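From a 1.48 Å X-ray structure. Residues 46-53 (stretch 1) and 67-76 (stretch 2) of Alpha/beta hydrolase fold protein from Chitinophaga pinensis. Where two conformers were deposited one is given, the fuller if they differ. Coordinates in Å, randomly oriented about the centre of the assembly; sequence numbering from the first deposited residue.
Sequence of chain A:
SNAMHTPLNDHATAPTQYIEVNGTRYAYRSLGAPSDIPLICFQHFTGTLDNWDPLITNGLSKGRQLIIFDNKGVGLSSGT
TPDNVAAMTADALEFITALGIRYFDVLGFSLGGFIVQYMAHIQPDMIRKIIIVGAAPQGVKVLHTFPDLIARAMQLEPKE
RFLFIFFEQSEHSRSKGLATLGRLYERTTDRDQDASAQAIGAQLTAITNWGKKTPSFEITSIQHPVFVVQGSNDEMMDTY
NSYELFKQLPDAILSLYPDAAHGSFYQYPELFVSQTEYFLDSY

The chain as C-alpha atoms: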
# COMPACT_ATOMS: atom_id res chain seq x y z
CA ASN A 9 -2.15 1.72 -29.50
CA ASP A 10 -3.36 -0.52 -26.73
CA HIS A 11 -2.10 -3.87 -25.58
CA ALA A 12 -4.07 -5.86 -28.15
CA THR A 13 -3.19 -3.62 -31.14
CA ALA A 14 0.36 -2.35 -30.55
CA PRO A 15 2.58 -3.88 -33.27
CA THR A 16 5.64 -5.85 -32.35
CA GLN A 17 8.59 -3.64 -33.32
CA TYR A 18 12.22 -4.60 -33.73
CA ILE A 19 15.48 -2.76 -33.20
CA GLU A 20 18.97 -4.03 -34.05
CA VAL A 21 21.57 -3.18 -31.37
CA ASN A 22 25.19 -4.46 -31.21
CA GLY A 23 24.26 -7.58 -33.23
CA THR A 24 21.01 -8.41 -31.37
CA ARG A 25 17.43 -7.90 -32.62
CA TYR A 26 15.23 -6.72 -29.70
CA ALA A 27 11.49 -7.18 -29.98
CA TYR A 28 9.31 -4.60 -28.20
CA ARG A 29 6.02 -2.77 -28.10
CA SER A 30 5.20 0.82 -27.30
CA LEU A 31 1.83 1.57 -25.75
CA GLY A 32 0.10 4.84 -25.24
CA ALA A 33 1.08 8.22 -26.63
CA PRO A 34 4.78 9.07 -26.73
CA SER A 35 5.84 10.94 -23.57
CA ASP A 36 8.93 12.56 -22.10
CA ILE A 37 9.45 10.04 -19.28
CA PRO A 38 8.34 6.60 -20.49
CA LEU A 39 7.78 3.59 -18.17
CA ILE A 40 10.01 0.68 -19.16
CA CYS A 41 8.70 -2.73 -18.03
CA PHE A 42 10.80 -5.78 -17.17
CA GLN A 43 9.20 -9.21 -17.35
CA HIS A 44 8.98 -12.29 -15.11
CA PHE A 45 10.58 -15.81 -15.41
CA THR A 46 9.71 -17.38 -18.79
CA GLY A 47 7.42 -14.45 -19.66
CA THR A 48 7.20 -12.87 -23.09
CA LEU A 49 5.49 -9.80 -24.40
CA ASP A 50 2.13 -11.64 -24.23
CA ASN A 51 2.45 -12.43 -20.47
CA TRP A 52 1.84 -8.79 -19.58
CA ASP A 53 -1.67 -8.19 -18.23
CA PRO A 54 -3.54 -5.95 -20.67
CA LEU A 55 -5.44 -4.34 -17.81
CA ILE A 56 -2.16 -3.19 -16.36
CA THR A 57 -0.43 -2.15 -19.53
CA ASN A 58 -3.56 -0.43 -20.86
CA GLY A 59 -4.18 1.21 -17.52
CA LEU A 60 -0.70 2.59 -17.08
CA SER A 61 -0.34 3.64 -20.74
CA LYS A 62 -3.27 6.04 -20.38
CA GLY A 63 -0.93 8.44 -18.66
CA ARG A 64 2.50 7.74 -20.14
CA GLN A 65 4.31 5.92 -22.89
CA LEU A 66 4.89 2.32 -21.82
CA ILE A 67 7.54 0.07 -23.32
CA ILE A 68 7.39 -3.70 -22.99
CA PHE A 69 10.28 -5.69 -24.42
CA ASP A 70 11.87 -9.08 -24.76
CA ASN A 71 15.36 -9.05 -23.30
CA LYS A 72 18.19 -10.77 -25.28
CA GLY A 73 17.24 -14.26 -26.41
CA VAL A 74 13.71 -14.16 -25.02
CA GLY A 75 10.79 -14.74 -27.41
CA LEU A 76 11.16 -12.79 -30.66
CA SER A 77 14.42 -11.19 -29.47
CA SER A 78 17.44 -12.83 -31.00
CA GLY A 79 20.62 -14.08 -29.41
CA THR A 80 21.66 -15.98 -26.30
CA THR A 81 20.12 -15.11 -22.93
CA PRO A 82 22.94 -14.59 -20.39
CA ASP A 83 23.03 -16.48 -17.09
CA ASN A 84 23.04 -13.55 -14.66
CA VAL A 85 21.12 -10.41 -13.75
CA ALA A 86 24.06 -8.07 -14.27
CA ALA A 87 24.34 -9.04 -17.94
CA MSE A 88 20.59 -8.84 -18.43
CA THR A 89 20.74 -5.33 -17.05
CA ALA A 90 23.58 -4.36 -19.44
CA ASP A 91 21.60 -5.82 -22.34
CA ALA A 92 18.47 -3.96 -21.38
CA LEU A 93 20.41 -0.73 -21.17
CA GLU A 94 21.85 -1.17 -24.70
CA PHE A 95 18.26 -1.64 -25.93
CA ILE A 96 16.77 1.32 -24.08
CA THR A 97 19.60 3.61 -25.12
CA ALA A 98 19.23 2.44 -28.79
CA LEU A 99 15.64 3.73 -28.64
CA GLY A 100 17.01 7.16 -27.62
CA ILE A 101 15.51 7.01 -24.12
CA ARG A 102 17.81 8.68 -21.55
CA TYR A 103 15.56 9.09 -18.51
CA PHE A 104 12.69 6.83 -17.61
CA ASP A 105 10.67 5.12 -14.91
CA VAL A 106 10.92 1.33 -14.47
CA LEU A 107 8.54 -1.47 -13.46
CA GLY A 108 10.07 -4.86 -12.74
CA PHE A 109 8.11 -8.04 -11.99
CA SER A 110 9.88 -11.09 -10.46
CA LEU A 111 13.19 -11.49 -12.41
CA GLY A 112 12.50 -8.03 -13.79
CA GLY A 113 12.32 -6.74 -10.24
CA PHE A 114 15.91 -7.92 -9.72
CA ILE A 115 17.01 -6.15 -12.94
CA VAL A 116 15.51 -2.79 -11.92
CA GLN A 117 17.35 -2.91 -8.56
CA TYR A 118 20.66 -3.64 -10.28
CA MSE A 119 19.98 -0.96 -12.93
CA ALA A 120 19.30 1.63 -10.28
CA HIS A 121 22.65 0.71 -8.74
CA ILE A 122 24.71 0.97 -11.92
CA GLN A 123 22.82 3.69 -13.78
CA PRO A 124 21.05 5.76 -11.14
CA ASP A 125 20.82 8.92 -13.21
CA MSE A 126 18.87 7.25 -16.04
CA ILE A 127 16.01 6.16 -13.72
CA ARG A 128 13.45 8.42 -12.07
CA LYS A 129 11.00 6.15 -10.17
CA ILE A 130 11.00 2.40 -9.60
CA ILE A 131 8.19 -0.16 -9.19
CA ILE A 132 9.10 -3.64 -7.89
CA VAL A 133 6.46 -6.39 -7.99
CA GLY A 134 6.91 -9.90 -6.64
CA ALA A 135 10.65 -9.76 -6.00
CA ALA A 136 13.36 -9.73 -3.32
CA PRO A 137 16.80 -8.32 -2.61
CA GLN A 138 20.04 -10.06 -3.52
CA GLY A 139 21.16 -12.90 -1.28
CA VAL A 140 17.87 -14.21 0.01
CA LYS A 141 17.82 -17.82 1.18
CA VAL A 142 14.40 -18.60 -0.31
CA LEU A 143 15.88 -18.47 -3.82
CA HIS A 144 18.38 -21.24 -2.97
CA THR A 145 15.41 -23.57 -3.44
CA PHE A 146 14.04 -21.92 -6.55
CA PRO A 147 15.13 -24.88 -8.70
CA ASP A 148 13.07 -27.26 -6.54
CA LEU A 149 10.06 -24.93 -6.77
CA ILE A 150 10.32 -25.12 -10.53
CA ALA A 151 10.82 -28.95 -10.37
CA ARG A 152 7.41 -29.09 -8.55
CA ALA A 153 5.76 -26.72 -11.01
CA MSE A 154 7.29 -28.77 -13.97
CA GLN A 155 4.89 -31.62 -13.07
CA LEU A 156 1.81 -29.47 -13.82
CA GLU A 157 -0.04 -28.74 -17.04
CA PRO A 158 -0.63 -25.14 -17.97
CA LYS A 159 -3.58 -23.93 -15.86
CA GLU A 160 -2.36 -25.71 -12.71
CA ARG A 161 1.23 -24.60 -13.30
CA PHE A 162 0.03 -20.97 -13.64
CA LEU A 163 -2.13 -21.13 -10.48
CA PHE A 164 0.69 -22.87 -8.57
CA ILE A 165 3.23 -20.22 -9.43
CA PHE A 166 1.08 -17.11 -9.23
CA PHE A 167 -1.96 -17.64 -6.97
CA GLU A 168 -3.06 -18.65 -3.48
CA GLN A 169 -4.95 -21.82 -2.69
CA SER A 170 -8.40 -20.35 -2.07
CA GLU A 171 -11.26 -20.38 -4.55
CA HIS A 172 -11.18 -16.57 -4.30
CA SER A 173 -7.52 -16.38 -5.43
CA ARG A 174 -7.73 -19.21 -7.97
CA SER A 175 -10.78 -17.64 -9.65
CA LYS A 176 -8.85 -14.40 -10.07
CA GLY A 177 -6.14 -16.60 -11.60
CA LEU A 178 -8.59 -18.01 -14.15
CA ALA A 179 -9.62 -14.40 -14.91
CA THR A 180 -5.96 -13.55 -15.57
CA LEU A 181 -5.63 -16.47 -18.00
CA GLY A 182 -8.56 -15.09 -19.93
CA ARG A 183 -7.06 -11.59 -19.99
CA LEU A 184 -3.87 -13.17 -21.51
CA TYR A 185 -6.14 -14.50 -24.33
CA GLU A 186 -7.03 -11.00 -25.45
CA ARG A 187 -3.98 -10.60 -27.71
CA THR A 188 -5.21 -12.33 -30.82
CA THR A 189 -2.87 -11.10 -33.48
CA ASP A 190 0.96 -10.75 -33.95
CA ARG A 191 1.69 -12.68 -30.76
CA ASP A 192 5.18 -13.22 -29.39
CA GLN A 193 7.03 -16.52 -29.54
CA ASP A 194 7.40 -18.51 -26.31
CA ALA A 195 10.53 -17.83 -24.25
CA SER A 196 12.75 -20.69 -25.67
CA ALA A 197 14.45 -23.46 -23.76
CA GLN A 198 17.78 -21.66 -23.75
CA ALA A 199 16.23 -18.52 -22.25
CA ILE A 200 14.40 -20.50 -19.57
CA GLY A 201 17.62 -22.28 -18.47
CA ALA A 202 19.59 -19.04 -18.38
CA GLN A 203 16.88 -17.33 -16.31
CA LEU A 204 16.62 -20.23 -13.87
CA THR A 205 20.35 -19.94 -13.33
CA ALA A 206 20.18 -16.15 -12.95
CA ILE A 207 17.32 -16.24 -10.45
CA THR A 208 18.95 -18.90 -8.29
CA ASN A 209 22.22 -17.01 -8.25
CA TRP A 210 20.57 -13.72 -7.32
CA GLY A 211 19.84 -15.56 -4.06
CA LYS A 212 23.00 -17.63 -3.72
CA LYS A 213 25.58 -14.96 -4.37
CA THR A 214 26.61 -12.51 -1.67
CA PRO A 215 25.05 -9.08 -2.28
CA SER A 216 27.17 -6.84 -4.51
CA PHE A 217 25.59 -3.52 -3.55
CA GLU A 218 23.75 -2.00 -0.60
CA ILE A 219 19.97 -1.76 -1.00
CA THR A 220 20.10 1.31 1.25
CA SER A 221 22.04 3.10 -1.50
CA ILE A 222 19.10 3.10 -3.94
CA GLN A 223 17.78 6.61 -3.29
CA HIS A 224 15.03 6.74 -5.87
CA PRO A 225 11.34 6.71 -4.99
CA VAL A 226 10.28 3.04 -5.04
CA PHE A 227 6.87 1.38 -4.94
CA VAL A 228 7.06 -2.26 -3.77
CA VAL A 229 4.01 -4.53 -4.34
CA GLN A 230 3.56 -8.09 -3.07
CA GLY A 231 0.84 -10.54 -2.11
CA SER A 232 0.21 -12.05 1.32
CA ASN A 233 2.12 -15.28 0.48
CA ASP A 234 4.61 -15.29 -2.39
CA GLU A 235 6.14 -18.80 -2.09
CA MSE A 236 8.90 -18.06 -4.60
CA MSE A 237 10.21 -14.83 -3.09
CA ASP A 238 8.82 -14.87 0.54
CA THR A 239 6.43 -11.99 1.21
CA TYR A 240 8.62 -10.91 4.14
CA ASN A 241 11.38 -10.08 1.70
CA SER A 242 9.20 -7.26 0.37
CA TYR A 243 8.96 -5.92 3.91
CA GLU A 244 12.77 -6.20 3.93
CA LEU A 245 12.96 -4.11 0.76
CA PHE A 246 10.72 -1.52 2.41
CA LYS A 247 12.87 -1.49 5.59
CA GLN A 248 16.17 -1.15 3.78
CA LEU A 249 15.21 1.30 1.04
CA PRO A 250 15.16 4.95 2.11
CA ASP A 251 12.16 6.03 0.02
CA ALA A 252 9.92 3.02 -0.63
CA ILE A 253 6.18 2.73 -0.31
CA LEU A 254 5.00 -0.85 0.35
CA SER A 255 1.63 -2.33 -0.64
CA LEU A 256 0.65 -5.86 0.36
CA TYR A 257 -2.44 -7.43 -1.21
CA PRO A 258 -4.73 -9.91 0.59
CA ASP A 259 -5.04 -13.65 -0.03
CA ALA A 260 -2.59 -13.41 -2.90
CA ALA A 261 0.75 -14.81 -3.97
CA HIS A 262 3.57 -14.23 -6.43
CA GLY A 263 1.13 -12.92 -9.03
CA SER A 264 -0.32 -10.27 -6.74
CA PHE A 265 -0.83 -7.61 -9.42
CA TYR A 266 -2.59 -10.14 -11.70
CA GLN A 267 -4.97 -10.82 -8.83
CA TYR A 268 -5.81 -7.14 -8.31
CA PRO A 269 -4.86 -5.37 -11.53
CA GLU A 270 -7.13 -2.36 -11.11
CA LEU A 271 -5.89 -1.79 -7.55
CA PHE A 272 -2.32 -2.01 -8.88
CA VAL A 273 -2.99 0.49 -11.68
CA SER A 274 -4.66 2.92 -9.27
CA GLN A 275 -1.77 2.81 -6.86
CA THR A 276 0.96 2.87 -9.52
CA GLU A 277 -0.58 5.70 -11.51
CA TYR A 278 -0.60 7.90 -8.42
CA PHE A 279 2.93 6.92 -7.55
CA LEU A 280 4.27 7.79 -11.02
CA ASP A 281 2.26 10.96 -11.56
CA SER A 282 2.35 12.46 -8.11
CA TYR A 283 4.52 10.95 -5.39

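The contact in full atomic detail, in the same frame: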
# COMPACT_ATOMS: atom_id res chain seq x y z
N THR A 46 10.31 -16.75 -17.60
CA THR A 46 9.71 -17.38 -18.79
C THR A 46 8.74 -16.47 -19.54
O THR A 46 8.27 -16.86 -20.61
CB THR A 46 9.04 -18.74 -18.58
OG1 THR A 46 7.70 -18.56 -18.05
CG2 THR A 46 9.84 -19.64 -17.71
N GLY A 47 8.43 -15.30 -19.02
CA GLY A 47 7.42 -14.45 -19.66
C GLY A 47 7.91 -13.80 -20.93
O GLY A 47 9.08 -13.44 -21.05
N THR A 48 6.96 -13.59 -21.83
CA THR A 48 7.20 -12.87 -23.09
C THR A 48 6.30 -11.66 -23.14
O THR A 48 5.68 -11.28 -22.15
CB THR A 48 6.94 -13.81 -24.30
OG1 THR A 48 5.54 -14.10 -24.36
CG2 THR A 48 7.78 -15.09 -24.16
N LEU A 49 6.26 -10.99 -24.29
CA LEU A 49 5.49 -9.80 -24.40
C LEU A 49 4.00 -10.03 -24.05
O LEU A 49 3.34 -9.13 -23.49
CB LEU A 49 5.54 -9.21 -25.81
CG LEU A 49 6.91 -8.67 -26.22
CD1 LEU A 49 6.99 -8.49 -27.73
CD2 LEU A 49 7.21 -7.34 -25.52
N ASP A 50 3.51 -11.24 -24.36
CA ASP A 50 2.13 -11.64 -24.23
C ASP A 50 1.74 -12.09 -22.79
O ASP A 50 0.57 -12.43 -22.53
CB ASP A 50 1.83 -12.78 -25.24
CG ASP A 50 2.02 -12.36 -26.70
OD1 ASP A 50 1.79 -11.17 -27.07
OD2 ASP A 50 2.43 -13.31 -27.44
N ASN A 51 2.73 -12.12 -21.89
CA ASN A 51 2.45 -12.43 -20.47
C ASN A 51 2.14 -11.20 -19.65
O ASN A 51 1.75 -11.29 -18.48
CB ASN A 51 3.62 -13.19 -19.88
CG ASN A 51 3.72 -14.59 -20.46
OD1 ASN A 51 4.46 -14.86 -21.42
ND2 ASN A 51 2.89 -15.49 -19.91
N TRP A 52 2.30 -10.00 -20.23
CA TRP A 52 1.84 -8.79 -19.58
C TRP A 52 0.32 -8.73 -19.54
O TRP A 52 -0.34 -9.04 -20.54
CB TRP A 52 2.41 -7.52 -20.24
CG TRP A 52 3.87 -7.34 -20.03
CD1 TRP A 52 4.88 -7.54 -20.97
CD2 TRP A 52 4.51 -6.93 -18.83
NE1 TRP A 52 6.10 -7.32 -20.39
CE2 TRP A 52 5.91 -6.91 -19.10
CE3 TRP A 52 4.07 -6.58 -17.55
CZ2 TRP A 52 6.85 -6.62 -18.10
CZ3 TRP A 52 4.99 -6.25 -16.59
CH2 TRP A 52 6.38 -6.28 -16.87
N ASP A 53 -0.23 -8.29 -18.42
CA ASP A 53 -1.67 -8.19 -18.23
C ASP A 53 -2.14 -6.95 -18.97
O ASP A 53 -1.72 -5.83 -18.64
CB ASP A 53 -1.93 -8.05 -16.74
CG ASP A 53 -3.38 -8.05 -16.35
OD1 ASP A 53 -4.29 -7.89 -17.22
OD2 ASP A 53 -3.60 -8.23 -15.11
N ILE A 67 6.78 0.96 -22.48
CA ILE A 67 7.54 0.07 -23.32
C ILE A 67 7.62 -1.29 -22.63
O ILE A 67 8.05 -1.39 -21.48
CB ILE A 67 9.00 0.60 -23.55
CG1 ILE A 67 8.99 1.99 -24.21
CG2 ILE A 67 9.83 -0.42 -24.31
CD1 ILE A 67 8.58 1.96 -25.62
N ILE A 68 7.17 -2.31 -23.34
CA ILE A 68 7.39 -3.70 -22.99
C ILE A 68 8.36 -4.29 -23.99
O ILE A 68 8.31 -3.92 -25.19
CB ILE A 68 6.08 -4.53 -22.88
CG1 ILE A 68 5.18 -4.38 -24.13
CG2 ILE A 68 5.32 -4.15 -21.60
CD1 ILE A 68 4.02 -5.35 -24.17
N PHE A 69 9.26 -5.13 -23.55
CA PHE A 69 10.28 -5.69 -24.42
C PHE A 69 10.68 -7.08 -24.04
O PHE A 69 10.57 -7.47 -22.86
CB PHE A 69 11.52 -4.77 -24.49
CG PHE A 69 12.43 -4.84 -23.29
CD1 PHE A 69 12.07 -4.22 -22.08
CD2 PHE A 69 13.62 -5.49 -23.36
CE1 PHE A 69 12.91 -4.31 -20.98
CE2 PHE A 69 14.47 -5.58 -22.28
CZ PHE A 69 14.11 -4.99 -21.07
N ASP A 70 11.21 -7.82 -25.01
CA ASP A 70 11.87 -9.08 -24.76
C ASP A 70 13.36 -8.83 -24.62
O ASP A 70 14.02 -8.28 -25.55
CB ASP A 70 11.64 -10.09 -25.84
CG ASP A 70 10.25 -10.69 -25.87
OD1 ASP A 70 9.64 -10.89 -24.79
OD2 ASP A 70 9.76 -11.01 -27.02
N ASN A 71 13.93 -9.16 -23.48
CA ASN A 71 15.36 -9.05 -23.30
C ASN A 71 16.07 -10.08 -24.24
O ASN A 71 15.43 -10.94 -24.84
CB ASN A 71 15.70 -9.21 -21.82
CG ASN A 71 16.94 -8.42 -21.40
OD1 ASN A 71 17.90 -8.23 -22.19
ND2 ASN A 71 16.94 -7.92 -20.16
N LYS A 72 17.41 -10.01 -24.32
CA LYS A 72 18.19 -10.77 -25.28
C LYS A 72 17.85 -12.26 -25.17
O LYS A 72 17.80 -12.84 -24.08
CB LYS A 72 19.67 -10.55 -24.99
CG LYS A 72 20.58 -11.29 -25.97
CD LYS A 72 22.06 -11.06 -25.66
CE LYS A 72 22.51 -9.67 -25.99
NZ LYS A 72 23.99 -9.56 -25.71
N GLY A 73 17.54 -12.86 -26.31
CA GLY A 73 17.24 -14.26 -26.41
C GLY A 73 15.83 -14.71 -26.08
O GLY A 73 15.47 -15.85 -26.29
N VAL A 74 15.06 -13.82 -25.49
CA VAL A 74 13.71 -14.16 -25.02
C VAL A 74 12.71 -13.94 -26.16
O VAL A 74 12.65 -12.85 -26.72
CB VAL A 74 13.33 -13.29 -23.81
CG1 VAL A 74 11.91 -13.62 -23.33
CG2 VAL A 74 14.31 -13.51 -22.70
N GLY A 75 11.89 -14.94 -26.47
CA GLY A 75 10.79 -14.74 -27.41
C GLY A 75 11.34 -14.34 -28.77
O GLY A 75 12.33 -14.93 -29.25
N LEU A 76 10.75 -13.29 -29.32
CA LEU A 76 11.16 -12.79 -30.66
C LEU A 76 12.48 -12.01 -30.64
O LEU A 76 12.99 -11.64 -31.71
CB LEU A 76 10.05 -11.96 -31.27
CG LEU A 76 8.92 -12.77 -31.87
CD1 LEU A 76 7.70 -11.85 -32.02
CD2 LEU A 76 9.34 -13.46 -33.18
O HOH W 1 9.80 -10.89 -22.09
O HOH W 2 8.97 -6.16 -20.83
O HOH W 3 8.03 -8.70 -22.15

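Stretch 1 has no regular helix or strand, although its chain is pinned locally by a backbone hydrogen bond from Asn-51 N to Thr-48 O (3.1 Å) and by one from Thr-48 N to the side-chain atom Asn-51 OD1 (2.8 Å). Asp-53 ends the segment as the N-cap of the helix that follows. Stretch 2 enters as a β-strand that includes residues 67-69, then passes into a type II turn from Asn-71 to Val-74, closed by Val-74 N to Asn-71 O at 3.0 Å. Gly-73 and Gly-75 both have positive phi, which favours glycine; at Gly-75 a CB would also lie 2.7 Å from Asp-70 OD2. The closest CA atoms across the contact are those of Thr-48 and Gly-75, 5.9 Å apart; there is no clear direct hydrogen bond between the stretches, and side chains and bridging waters make much of the contact, with some backbone atoms taking part.

Its apolar part centres on Ile-68, which points toward stretch 1. Ile-68 CG2 sits over one face of the Trp-52 indole, 3.5 Å from the centroid of the five-membered ring and only 15° off its normal, a clear CH-π arrangement. Leu-49 extends the packing: its CB is directed sideways, but CD2 reaches Ile-68 CG1 at 3.8 Å and the backbone atom Ile-68 O at 3.6 Å. Farther along, Val-74 CG1 packs against Gly-47 O at 3.6 Å.

Water supplies the polar links. One molecule donates to both Gly-47 O (2.8 Å) and Asp-70 OD1 (2.7 Å), joining a backbone carbonyl to a carboxylate oxygen, Asp-70 OD1, that also lies 3.6 Å from Thr-48 CA. A second accepts from Phe-69 N (2.9 Å) and, weakly, from Trp-52 NE1 (3.1 Å). The third accepts from Trp-52 NE1 (3.0 Å) and donates to Phe-69 O (2.9 Å), so the indole is tied to the strand through solvent while its face packs on Ile-68.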